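Local coordinates for protein nucleoside permease NupG (Escherichia coli K-12, PDB 7DLA) that transports purine and pyrimidine nucleosides across the inner membrane by proton-coupled symport, at residues F15-S20 with G142-M147; L22-S27 with N228-T233; S151-E156 with Q251-I255; F238-F244 with G301-P305; I259-E264 with M315-G319. The protein carries 1 engineered substitution. All coordinates share one frame; numbering follows the deposited sequence.

Interaction 1: F15-S20 with G142-M147; sequences FCLWGS and GFIMAM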
# COMPACT_ATOMS: atom_id res chain seq x y z
N PHE A 15 -2.94 11.17 -3.70
CA PHE A 15 -2.20 9.99 -4.12
C PHE A 15 -1.03 10.29 -5.04
O PHE A 15 -0.07 9.51 -5.07
CB PHE A 15 -3.15 9.02 -4.78
CG PHE A 15 -4.07 8.41 -3.82
CD1 PHE A 15 -3.58 7.61 -2.80
CD2 PHE A 15 -5.42 8.68 -3.87
CE1 PHE A 15 -4.44 7.05 -1.89
CE2 PHE A 15 -6.29 8.11 -2.97
CZ PHE A 15 -5.80 7.30 -1.97
N CYS A 16 -1.08 11.38 -5.78
CA CYS A 16 0.06 11.77 -6.60
C CYS A 16 1.28 11.93 -5.72
O CYS A 16 2.34 11.37 -6.02
CB CYS A 16 -0.26 13.07 -7.32
SG CYS A 16 0.72 13.26 -8.77
N LEU A 17 1.14 12.65 -4.60
CA LEU A 17 2.30 12.88 -3.74
C LEU A 17 2.88 11.57 -3.24
O LEU A 17 4.10 11.44 -3.11
CB LEU A 17 1.95 13.78 -2.54
CG LEU A 17 1.14 13.29 -1.34
CD1 LEU A 17 1.97 12.63 -0.23
CD2 LEU A 17 0.36 14.45 -0.77
N TRP A 18 2.03 10.59 -2.95
CA TRP A 18 2.54 9.29 -2.51
C TRP A 18 3.23 8.53 -3.65
O TRP A 18 4.34 8.01 -3.47
CB TRP A 18 1.41 8.46 -1.91
CG TRP A 18 1.84 7.55 -0.75
CD1 TRP A 18 2.87 7.75 0.12
CD2 TRP A 18 1.17 6.36 -0.31
NE1 TRP A 18 2.92 6.73 1.04
CE2 TRP A 18 1.88 5.87 0.80
CE3 TRP A 18 0.05 5.65 -0.76
CZ2 TRP A 18 1.51 4.70 1.48
CZ3 TRP A 18 -0.32 4.50 -0.10
CH2 TRP A 18 0.41 4.04 1.01
N GLY A 19 2.57 8.43 -4.82
CA GLY A 19 3.11 7.63 -5.92
C GLY A 19 4.42 8.14 -6.47
O GLY A 19 5.19 7.37 -7.05
N SER A 20 4.71 9.43 -6.27
CA SER A 20 5.91 10.03 -6.84
C SER A 20 7.18 9.33 -6.35
O SER A 20 8.21 9.34 -7.04
CB SER A 20 5.95 11.52 -6.49
OG SER A 20 6.04 11.71 -5.08
N GLY A 142 -3.79 9.93 -10.18
CA GLY A 142 -2.65 10.63 -9.60
C GLY A 142 -1.48 9.70 -9.36
O GLY A 142 -0.34 10.00 -9.74
N PHE A 143 -1.76 8.54 -8.78
CA PHE A 143 -0.71 7.58 -8.47
C PHE A 143 -0.02 7.08 -9.73
O PHE A 143 1.21 7.19 -9.87
CB PHE A 143 -1.30 6.41 -7.68
CG PHE A 143 -0.29 5.73 -6.79
CD1 PHE A 143 -0.03 6.25 -5.53
CD2 PHE A 143 0.36 4.58 -7.19
CE1 PHE A 143 0.87 5.64 -4.69
CE2 PHE A 143 1.28 3.98 -6.35
CZ PHE A 143 1.53 4.52 -5.10
N ILE A 144 -0.78 6.47 -10.66
CA ILE A 144 -0.14 5.86 -11.83
C ILE A 144 0.57 6.91 -12.69
O ILE A 144 1.65 6.66 -13.24
CB ILE A 144 -1.13 5.02 -12.66
CG1 ILE A 144 -1.79 3.94 -11.78
CG2 ILE A 144 -0.45 4.44 -13.91
CD1 ILE A 144 -2.68 2.93 -12.53
N MET A 145 0.01 8.11 -12.79
CA MET A 145 0.70 9.15 -13.54
C MET A 145 1.94 9.62 -12.82
O MET A 145 2.94 9.89 -13.48
CB MET A 145 -0.23 10.32 -13.77
CG MET A 145 -0.67 10.48 -15.19
SD MET A 145 -1.63 11.99 -15.14
CE MET A 145 -0.52 13.04 -14.19
N ALA A 146 1.91 9.76 -11.49
CA ALA A 146 3.12 10.17 -10.79
C ALA A 146 4.24 9.18 -11.06
O ALA A 146 5.38 9.57 -11.34
CB ALA A 146 2.87 10.30 -9.29
N MET A 147 3.92 7.89 -11.01
CA MET A 147 4.87 6.86 -11.42
C MET A 147 5.37 7.11 -12.84
O MET A 147 6.58 7.11 -13.10
CB MET A 147 4.21 5.49 -11.34
CG MET A 147 4.02 4.94 -9.92
SD MET A 147 2.98 3.45 -9.84
CE MET A 147 3.79 2.41 -11.01
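Phe143 lays its ring on the backbone of Gly19, where helices 3-19 and 138-152 run beside each other. With CG anti to the backbone N (chi1 -153°), CB sends the ring across the gap toward residues 15-19. CG, the first ring atom, already lies 4.0 Å from Gly19 CA. Its neighbour CD1 comes to 3.3 Å from Phe15 O, a carbonyl engaged by Gly19 N within its own helix. CE1 sits by Gly19 CA and N, and also meets CB and CE3 of Trp18, whose side chain it crosses at a slant. At the tip, Phe143 CZ is 3.6 Å from Gly19 CA and continues to Leu22. The CH-pi contact this makes has Gly19 CA 3.5 Å from the centroid of the Phe143 ring and 24° off the normal; having no side chain, the glycine lets the ring come in over its alpha carbon. In the major facilitator fold these are the first and fifth transmembrane helices, both of the N-terminal six-helix half; the short segments have axes 7.2 Å apart, inclined by 36°. Small residues line the approach beyond the ring. Ala146 CB lies 3.5 Å from Cys16 O and 3.7 Å from Cys16 SG, while Gly142 faces Cys16 with bare backbone. Behind the contact, Trp18 stacks on Tyr106 of helix 92-122, and Cys16 reaches Leu168 of helix 160-177.

Interaction 2: L22-S27 with N228-T233; sequences LTTLGS and NMFGNT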
# COMPACT_ATOMS: atom_id res chain seq x y z
N LEU A 22 6.79 6.30 -3.81
CA LEU A 22 6.50 5.10 -3.04
C LEU A 22 7.24 3.89 -3.60
O LEU A 22 7.97 3.21 -2.86
CB LEU A 22 4.98 4.87 -3.02
CG LEU A 22 4.29 3.85 -2.08
CD1 LEU A 22 4.27 2.50 -2.72
CD2 LEU A 22 5.01 3.77 -0.76
N THR A 23 7.08 3.59 -4.89
CA THR A 23 7.61 2.36 -5.48
C THR A 23 9.08 2.45 -5.85
O THR A 23 9.76 1.42 -5.91
CB THR A 23 6.81 2.01 -6.74
OG1 THR A 23 7.09 2.97 -7.78
CG2 THR A 23 5.30 1.93 -6.43
N THR A 24 9.57 3.64 -6.11
CA THR A 24 10.93 3.85 -6.56
C THR A 24 11.93 4.01 -5.42
O THR A 24 13.10 3.68 -5.61
CB THR A 24 10.89 5.09 -7.44
OG1 THR A 24 10.40 6.16 -6.65
CG2 THR A 24 9.95 4.87 -8.62
N LEU A 25 11.46 4.42 -4.23
CA LEU A 25 12.35 4.76 -3.12
C LEU A 25 13.28 3.61 -2.75
O LEU A 25 14.41 3.82 -2.29
CB LEU A 25 11.53 5.19 -1.91
CG LEU A 25 12.38 5.71 -0.74
CD1 LEU A 25 13.25 6.93 -1.08
CD2 LEU A 25 11.58 5.91 0.55
N GLY A 26 12.83 2.37 -2.91
CA GLY A 26 13.74 1.26 -2.69
C GLY A 26 14.94 1.33 -3.60
O GLY A 26 16.07 1.24 -3.14
N SER A 27 14.68 1.51 -4.90
CA SER A 27 15.76 1.59 -5.91
C SER A 27 16.71 2.76 -5.58
O SER A 27 17.94 2.55 -5.63
CB SER A 27 15.19 1.73 -7.30
OG SER A 27 14.83 0.46 -7.83
N ASN A 228 6.07 -4.27 -4.52
CA ASN A 228 6.05 -2.79 -4.54
C ASN A 228 7.29 -2.24 -3.85
O ASN A 228 7.58 -1.08 -4.05
CB ASN A 228 4.80 -2.25 -3.86
CG ASN A 228 3.54 -2.53 -4.65
OD1 ASN A 228 3.60 -2.76 -5.85
ND2 ASN A 228 2.40 -2.53 -3.98
N MET A 229 7.97 -3.03 -3.04
CA MET A 229 9.19 -2.52 -2.38
C MET A 229 10.41 -2.78 -3.26
O MET A 229 11.24 -1.93 -3.34
CB MET A 229 9.43 -3.21 -1.04
CG MET A 229 8.41 -2.91 0.02
SD MET A 229 8.82 -3.69 1.57
CE MET A 229 8.36 -5.37 1.19
N PHE A 230 10.47 -3.91 -3.94
CA PHE A 230 11.72 -4.16 -4.64
C PHE A 230 11.56 -4.48 -6.12
O PHE A 230 12.53 -4.90 -6.74
CB PHE A 230 12.51 -5.31 -4.00
CG PHE A 230 12.86 -5.07 -2.56
CD1 PHE A 230 14.02 -4.39 -2.22
CD2 PHE A 230 12.05 -5.58 -1.54
CE1 PHE A 230 14.34 -4.18 -0.89
CE2 PHE A 230 12.37 -5.37 -0.22
CZ PHE A 230 13.50 -4.67 0.11
N GLY A 231 10.38 -4.31 -6.71
CA GLY A 231 10.22 -4.70 -8.09
C GLY A 231 10.93 -3.74 -9.01
O GLY A 231 11.51 -4.13 -10.03
N ASN A 232 10.93 -2.47 -8.64
CA ASN A 232 11.65 -1.49 -9.42
C ASN A 232 13.15 -1.73 -9.30
O ASN A 232 13.90 -1.59 -10.28
CB ASN A 232 11.26 -0.09 -8.94
CG ASN A 232 12.01 0.99 -9.63
OD1 ASN A 232 13.15 1.31 -9.30
ND2 ASN A 232 11.35 1.60 -10.61
N THR A 233 13.62 -2.14 -8.10
CA THR A 233 15.03 -2.48 -7.92
C THR A 233 15.40 -3.74 -8.67
O THR A 233 16.51 -3.84 -9.20
CB THR A 233 15.37 -2.64 -6.43
OG1 THR A 233 14.82 -1.54 -5.68
CG2 THR A 233 16.86 -2.68 -6.22
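Ser27 meets Thr233 and Asn232 through its hydroxyl, and these polar contacts hold one end of the join between the two segments. Thr233 OG1 donates to Ser27 OG at 2.9 Å; its chi1 of -47° puts OG1 beside its own backbone N and facing residue 27. A bond from Ser27 OG to Asn232 OD1 is modelled too short, so its detail is doubtful. The Asn232 amide turns its other end elsewhere: ND2 probably bonds to Glu156, so the asparagine may link Ser27 to a third part of the chain. Asn228, at the other end of its segment, likewise gives ND2 to the Tyr318 hydroxyl.

Van der Waals contacts run largely along the backbones. Thr23 CA rests 3.7 Å from Asn228 O, and Thr23 O lies 3.7 Å from Asn232 CB. Thr24 CG2 passes 4.1 Å from Asn232 ND2, the two side chains set obliquely to each other. Gly26, without a side chain, comes 4.1 Å from Met229 O through its CA, while its C lies 3.5 Å from Thr233 OG1.

In the backbone, residues 22-24 are helical in angle but lack the regular bonds, and Tyr44 OH bonds both Leu22 O and Gly26 N across this break. Helix 226-236 is kinked where the N atoms of Asn232 and Thr233 have no bond to the preceding turn. Broken first and seventh transmembrane helices that meet near their periplasmic ends, across the boundary between the two six-helix halves, are consistent with a major facilitator transporter closed on the periplasmic side.

Interaction 3: S151-E156 with Q251-I255; sequences SLSGFE and QHASI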
# COMPACT_ATOMS: atom_id res chain seq x y z
N SER A 151 9.22 8.33 -13.69
CA SER A 151 9.96 7.43 -14.56
C SER A 151 10.46 8.15 -15.80
O SER A 151 11.66 8.10 -16.12
CB SER A 151 9.10 6.23 -14.94
OG SER A 151 9.92 5.18 -15.45
N LEU A 152 9.57 8.86 -16.51
CA LEU A 152 9.91 9.43 -17.81
C LEU A 152 10.79 10.66 -17.70
O LEU A 152 11.52 10.99 -18.65
CB LEU A 152 8.64 9.80 -18.57
CG LEU A 152 7.75 8.65 -18.99
CD1 LEU A 152 6.38 9.19 -19.26
CD2 LEU A 152 8.34 8.00 -20.24
N SER A 153 10.76 11.35 -16.57
CA SER A 153 11.63 12.50 -16.39
C SER A 153 13.06 12.14 -16.01
O SER A 153 13.88 13.04 -15.81
CB SER A 153 11.05 13.40 -15.31
OG SER A 153 9.65 13.44 -15.49
N GLY A 154 13.38 10.86 -15.87
CA GLY A 154 14.68 10.45 -15.38
C GLY A 154 14.96 10.68 -13.91
O GLY A 154 16.11 10.91 -13.54
N PHE A 155 13.94 10.59 -13.04
CA PHE A 155 14.11 10.80 -11.60
C PHE A 155 13.79 9.57 -10.77
O PHE A 155 13.54 9.69 -9.56
CB PHE A 155 13.25 11.97 -11.11
CG PHE A 155 13.56 13.26 -11.77
CD1 PHE A 155 14.87 13.61 -12.07
CD2 PHE A 155 12.55 14.16 -12.07
CE1 PHE A 155 15.16 14.82 -12.65
CE2 PHE A 155 12.84 15.38 -12.66
CZ PHE A 155 14.15 15.70 -12.95
N GLU A 156 13.73 8.40 -11.42
CA GLU A 156 13.44 7.13 -10.70
C GLU A 156 14.52 6.92 -9.64
O GLU A 156 14.20 6.98 -8.44
CB GLU A 156 13.39 5.96 -11.68
CG GLU A 156 11.98 5.50 -12.01
CD GLU A 156 11.90 4.27 -12.89
OE1 GLU A 156 11.69 4.43 -14.11
OE2 GLU A 156 12.06 3.15 -12.36
N GLN A 251 15.12 0.80 -18.38
CA GLN A 251 15.25 2.24 -18.20
C GLN A 251 14.11 2.78 -17.34
O GLN A 251 14.35 3.57 -16.42
CB GLN A 251 15.29 2.93 -19.58
CG GLN A 251 16.66 2.90 -20.36
CD GLN A 251 17.75 3.73 -19.68
OE1 GLN A 251 17.86 3.74 -18.45
NE2 GLN A 251 18.55 4.45 -20.49
N HIS A 252 12.88 2.31 -17.58
CA HIS A 252 11.67 2.89 -16.99
C HIS A 252 10.87 1.78 -16.34
O HIS A 252 9.86 1.33 -16.87
CB HIS A 252 10.87 3.59 -18.04
CG HIS A 252 11.55 4.80 -18.56
ND1 HIS A 252 12.28 4.79 -19.73
CD2 HIS A 252 11.68 6.04 -18.05
CE1 HIS A 252 12.80 5.99 -19.93
NE2 HIS A 252 12.45 6.76 -18.92
N ALA A 253 11.35 1.33 -15.18
CA ALA A 253 10.67 0.22 -14.51
C ALA A 253 9.31 0.65 -14.00
O ALA A 253 8.35 -0.12 -14.09
CB ALA A 253 11.53 -0.32 -13.37
N SER A 254 9.21 1.88 -13.47
CA SER A 254 7.93 2.36 -12.98
C SER A 254 6.85 2.28 -14.05
O SER A 254 5.68 2.01 -13.75
CB SER A 254 8.07 3.78 -12.44
OG SER A 254 9.00 3.82 -11.37
N ILE A 255 7.23 2.38 -15.32
CA ILE A 255 6.25 2.27 -16.40
C ILE A 255 5.74 0.83 -16.52
O ILE A 255 4.56 0.60 -16.81
CB ILE A 255 6.85 2.77 -17.72
CG1 ILE A 255 7.40 4.17 -17.49
CG2 ILE A 255 5.80 2.85 -18.81
CD1 ILE A 255 6.39 5.08 -16.90
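Ser151 turns OG anti to its N (chi1 -163°) and Glu156 stretches out beyond CG (chi2 -175°), which brings hydroxyl and carboxylate together in front of Ala253 and Ser254. Ser151 OG donates to Glu156 OE1 within its own segment; the modelled length is implausibly short, so its detail is doubtful. Across the contact, Ser254 N makes a weak hydrogen bond of 3.3 Å to Glu156 OE2, with an angle of 152° at the hydrogen. OE2 is also bonded to His236 NE2 and probably to Asn232 ND2, so several polar groups converge on one buried oxygen. A Schellman motif at Gly154 ends helix 138-152 and folds the chain back, which lets Glu156 reach the start of helix 253-299. Apolar atoms fill in beside the serine: Ser151 CB lies 3.5 Å from Ile255 CD1 and 3.6 Å from Ser254 CB. Leu152 covers the outer side, CD2 over one face of the His252 ring and CG 4.4 Å from Ile255 CD1. An alanine in place of Glu156 would take away the carboxylate, and the Asn232 amide, His236 and Ser254 N would probably be left without their common partner. The contact joins transmembrane helices 5 and 8 across the two halves of the major facilitator fold; here the seam is largely polar, one carboxylate drawing polar groups together near the periplasmic surface.

Interaction 4: F238-F244 with G301-P305; sequences FDKDPMF and GDPTP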
# COMPACT_ATOMS: atom_id res chain seq x y z
N PHE A 238 19.04 -5.16 -13.86
CA PHE A 238 19.59 -5.54 -15.15
C PHE A 238 20.45 -4.47 -15.77
O PHE A 238 20.70 -4.51 -16.99
CB PHE A 238 18.46 -5.90 -16.11
CG PHE A 238 17.64 -7.04 -15.64
CD1 PHE A 238 18.08 -8.33 -15.80
CD2 PHE A 238 16.43 -6.82 -15.02
CE1 PHE A 238 17.33 -9.38 -15.37
CE2 PHE A 238 15.67 -7.87 -14.58
CZ PHE A 238 16.12 -9.15 -14.76
N ASP A 239 20.89 -3.49 -14.99
CA ASP A 239 21.97 -2.61 -15.43
C ASP A 239 23.20 -3.42 -15.82
O ASP A 239 23.77 -3.21 -16.90
CB ASP A 239 22.30 -1.65 -14.29
CG ASP A 239 21.39 -0.46 -14.24
OD1 ASP A 239 20.48 -0.37 -15.08
OD2 ASP A 239 21.52 0.34 -13.30
N LYS A 240 23.56 -4.39 -14.98
CA LYS A 240 24.76 -5.22 -15.02
C LYS A 240 25.00 -5.94 -16.35
O LYS A 240 26.07 -6.52 -16.53
CB LYS A 240 24.67 -6.23 -13.86
CG LYS A 240 23.52 -7.28 -13.94
CD LYS A 240 23.64 -8.30 -12.81
CE LYS A 240 24.73 -9.39 -13.06
NZ LYS A 240 24.28 -10.79 -13.39
N ASP A 241 24.03 -5.96 -17.26
CA ASP A 241 24.22 -6.49 -18.60
C ASP A 241 24.20 -5.34 -19.58
O ASP A 241 23.29 -4.50 -19.51
CB ASP A 241 23.13 -7.51 -19.00
CG ASP A 241 23.30 -8.87 -18.34
OD1 ASP A 241 23.55 -8.94 -17.12
OD2 ASP A 241 23.13 -9.89 -19.06
N PRO A 242 25.15 -5.26 -20.52
CA PRO A 242 25.05 -4.24 -21.56
C PRO A 242 23.88 -4.46 -22.50
O PRO A 242 23.36 -3.49 -23.06
CB PRO A 242 26.40 -4.37 -22.29
CG PRO A 242 27.31 -4.97 -21.28
CD PRO A 242 26.44 -5.96 -20.57
N MET A 243 23.45 -5.72 -22.67
CA MET A 243 22.38 -6.02 -23.61
C MET A 243 21.05 -5.42 -23.15
O MET A 243 20.30 -4.85 -23.95
CB MET A 243 22.27 -7.53 -23.80
CG MET A 243 20.92 -7.98 -24.39
SD MET A 243 20.95 -9.40 -25.52
CE MET A 243 19.26 -9.95 -25.39
N PHE A 244 20.74 -5.52 -21.86
CA PHE A 244 19.50 -4.97 -21.35
C PHE A 244 19.64 -3.50 -20.92
O PHE A 244 18.63 -2.87 -20.59
CB PHE A 244 18.99 -5.82 -20.18
CG PHE A 244 18.95 -7.31 -20.45
CD1 PHE A 244 18.44 -7.80 -21.65
CD2 PHE A 244 19.41 -8.21 -19.51
CE1 PHE A 244 18.41 -9.17 -21.90
CE2 PHE A 244 19.39 -9.56 -19.77
CZ PHE A 244 18.88 -10.04 -20.95
N GLY A 301 11.47 -13.74 -15.11
CA GLY A 301 11.30 -12.50 -15.90
C GLY A 301 12.61 -12.03 -16.51
O GLY A 301 13.64 -12.12 -15.82
N ASP A 302 12.56 -11.52 -17.74
CA ASP A 302 13.77 -11.06 -18.45
C ASP A 302 13.43 -9.87 -19.35
O ASP A 302 12.28 -9.79 -19.81
CB ASP A 302 14.30 -12.15 -19.38
CG ASP A 302 15.61 -12.75 -18.94
OD1 ASP A 302 16.20 -12.22 -17.98
OD2 ASP A 302 16.02 -13.75 -19.54
N PRO A 303 14.37 -8.92 -19.58
CA PRO A 303 14.14 -7.81 -20.51
C PRO A 303 14.03 -8.38 -21.94
O PRO A 303 13.76 -7.63 -22.84
CB PRO A 303 15.40 -6.94 -20.36
CG PRO A 303 15.91 -7.31 -18.99
CD PRO A 303 15.64 -8.79 -18.88
N THR A 304 14.27 -9.68 -22.08
CA THR A 304 14.13 -10.38 -23.36
C THR A 304 12.67 -10.39 -23.78
O THR A 304 11.77 -10.10 -22.99
CB THR A 304 14.67 -11.81 -23.22
OG1 THR A 304 13.95 -12.51 -22.19
CG2 THR A 304 16.16 -11.78 -22.89
N PRO A 305 12.38 -10.71 -25.05
CA PRO A 305 10.97 -10.87 -25.45
C PRO A 305 10.17 -11.83 -24.57
O PRO A 305 9.21 -11.39 -23.93
CB PRO A 305 11.09 -11.39 -26.90
CG PRO A 305 12.37 -10.75 -27.39
CD PRO A 305 13.29 -10.78 -26.20
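Thr304 OG1 bonds to the backbone N of Gly307 as N-cap of helix 305-335, while the methyl of the same side chain touches Phe244. That methyl, CG2, lies 3.6 Å from Phe244 CE1, approaching the ring at a slant.

Pro303 carries most of the contact, its ring lodged in the corner between two phenylalanines. Its CD lies over the middle of the Phe238 ring, 4.0 Å from the centroid and 12° off the normal. Its CG stands over a face of Phe244, displaced toward the rim, 3.7 Å from that centroid and 25° off the normal; both are CH-pi contacts. Around Phe238, Gly301 O lies 4.0 Å from CZ, and the Asp302 carboxylate is steeply turned against the ring. Phe234 packs edge-to-face with Phe238, and Val250 of the next helix touches both phenylalanines.

The segments lie in the periplasmic loops 237-247 and 301-305, which link successive transmembrane helices of the C-terminal half. No hydrogen bond passes between them. They are joined by dispersion and by proline C-H groups resting on aromatic faces, a union that depends on shape more than on polar pairing.

Interaction 5: I259-E264 with M315-G319; sequences ISQISE and MIVYG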
# COMPACT_ATOMS: atom_id res chain seq x y z
N ILE A 259 1.48 -1.32 -14.66
CA ILE A 259 0.50 -2.33 -15.05
C ILE A 259 0.01 -3.08 -13.83
O ILE A 259 -1.14 -3.53 -13.79
CB ILE A 259 1.12 -3.28 -16.09
CG1 ILE A 259 1.70 -2.45 -17.23
CG2 ILE A 259 0.09 -4.29 -16.59
CD1 ILE A 259 2.26 -3.27 -18.34
N SER A 260 0.83 -3.13 -12.78
CA SER A 260 0.38 -3.69 -11.51
C SER A 260 -0.80 -2.91 -10.95
O SER A 260 -1.85 -3.50 -10.63
CB SER A 260 1.55 -3.73 -10.52
OG SER A 260 2.60 -4.57 -11.01
N GLN A 261 -0.68 -1.57 -10.86
CA GLN A 261 -1.77 -0.76 -10.31
C GLN A 261 -2.97 -0.73 -11.24
O GLN A 261 -4.13 -0.76 -10.80
CB GLN A 261 -1.29 0.66 -10.06
CG GLN A 261 0.14 0.71 -9.72
CD GLN A 261 0.47 -0.13 -8.54
OE1 GLN A 261 1.37 -0.96 -8.58
NE2 GLN A 261 -0.21 0.12 -7.44
N ILE A 262 -2.69 -0.64 -12.54
CA ILE A 262 -3.72 -0.76 -13.55
C ILE A 262 -4.58 -1.99 -13.28
O ILE A 262 -5.82 -1.91 -13.13
CB ILE A 262 -3.07 -0.83 -14.95
CG1 ILE A 262 -2.27 0.42 -15.23
CG2 ILE A 262 -4.12 -0.83 -16.03
CD1 ILE A 262 -1.71 0.44 -16.63
N SER A 263 -3.94 -3.16 -13.18
CA SER A 263 -4.68 -4.41 -13.05
C SER A 263 -5.37 -4.52 -11.69
O SER A 263 -6.44 -5.13 -11.59
CB SER A 263 -3.76 -5.60 -13.27
OG SER A 263 -4.54 -6.75 -13.46
N GLU A 264 -4.78 -3.93 -10.65
CA GLU A 264 -5.43 -3.90 -9.35
C GLU A 264 -6.75 -3.14 -9.42
O GLU A 264 -7.74 -3.57 -8.83
CB GLU A 264 -4.53 -3.24 -8.32
CG GLU A 264 -5.29 -2.78 -7.10
CD GLU A 264 -4.39 -2.13 -6.09
OE1 GLU A 264 -3.18 -1.94 -6.39
OE2 GLU A 264 -4.88 -1.87 -4.97
N MET A 315 2.69 -8.77 -13.77
CA MET A 315 1.91 -7.56 -13.50
C MET A 315 0.41 -7.79 -13.44
O MET A 315 -0.24 -7.43 -12.45
CB MET A 315 2.23 -6.48 -14.53
CG MET A 315 3.49 -5.78 -14.33
SD MET A 315 5.00 -6.69 -14.08
CE MET A 315 5.44 -5.98 -12.50
N ILE A 316 -0.14 -8.37 -14.50
CA ILE A 316 -1.58 -8.64 -14.55
C ILE A 316 -2.01 -9.47 -13.33
O ILE A 316 -2.98 -9.15 -12.64
CB ILE A 316 -1.95 -9.38 -15.84
CG1 ILE A 316 -1.63 -8.54 -17.08
CG2 ILE A 316 -3.44 -9.78 -15.79
CD1 ILE A 316 -2.35 -7.27 -17.10
N VAL A 317 -1.27 -10.55 -13.05
CA VAL A 317 -1.61 -11.42 -11.93
C VAL A 317 -1.59 -10.66 -10.62
O VAL A 317 -2.33 -10.99 -9.67
CB VAL A 317 -0.69 -12.65 -11.88
CG1 VAL A 317 -1.32 -13.71 -11.02
CG2 VAL A 317 -0.58 -13.26 -13.24
N TYR A 318 -0.76 -9.63 -10.54
CA TYR A 318 -0.63 -8.89 -9.29
C TYR A 318 -1.96 -8.30 -8.83
O TYR A 318 -2.21 -8.18 -7.63
CB TYR A 318 0.40 -7.76 -9.46
CG TYR A 318 0.41 -6.78 -8.32
CD1 TYR A 318 1.10 -7.05 -7.15
CD2 TYR A 318 -0.32 -5.62 -8.38
CE1 TYR A 318 1.10 -6.15 -6.10
CE2 TYR A 318 -0.34 -4.72 -7.35
CZ TYR A 318 0.37 -4.98 -6.21
OH TYR A 318 0.33 -4.06 -5.20
N GLY A 319 -2.81 -7.90 -9.78
CA GLY A 319 -3.98 -7.13 -9.39
C GLY A 319 -4.99 -7.97 -8.65
O GLY A 319 -5.46 -7.61 -7.57
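Helices 259-264 and 315-319 run in roughly the same direction at 39°, their axes 7.0 Å apart, with Ser260 CA 4.6 Å from Met315 CA. Ser263, its OG anti to the backbone N (chi1 -166°), donates across to Ile316 O at 3.0 Å, lying in the carbonyl plane on a lone pair. That carbonyl also accepts Gly319 N, so it serves its own helix and its neighbour together. Ile259 CG2 sits 3.7 Å from Met315 CB and 3.9 Å from Ile316 CD1, the isoleucine crossing the methionine at about a right angle. These are transmembrane helices 8 and 10 in the C-terminal six-helix half of the major facilitator fold, and Gly319 turns its bare CA to the backbone at Ser263 and Glu264. Tyr318 brings its ring up to Ser260, CD2 being 3.4 Å from Ser260 CB, which meets it obliquely, with Ser260 O at the ring edge, in plane. Glu264 lies alongside, pointing the same way, with OE1 4.1 Å from Tyr318 CE2. A phenylalanine in place of Tyr318 would lack the hydroxyl, and the Asn228 amide, now bonded to it through ND2, would probably lose that partner. Ser260 OG, beside Met315, also bonds to Arg294 NH2.

Overall arrangement
Interaction 1 lies within the N-terminal half, interactions 4 and 5 within the C-terminal half, and interactions 2 and 3 bridge the two. Interactions 1 and 3 share helix 138-152, their centres about 13 Å apart; interactions 3 and 5 share helix 253-299, about 18 Å apart. Along the chain interaction 1 closes before 3, 4 and 5 open, but its segments alternate with those of interaction 2. Interactions 2 and 3, about 11 Å apart, are probably tied through Asn232 and Glu156, and interaction 2 reaches interaction 5 through Asn228 and Tyr318. Interaction 4 is periplasmic and touches none of the others. The polar seam connects both halves, consistent with their closing together on the periplasmic side.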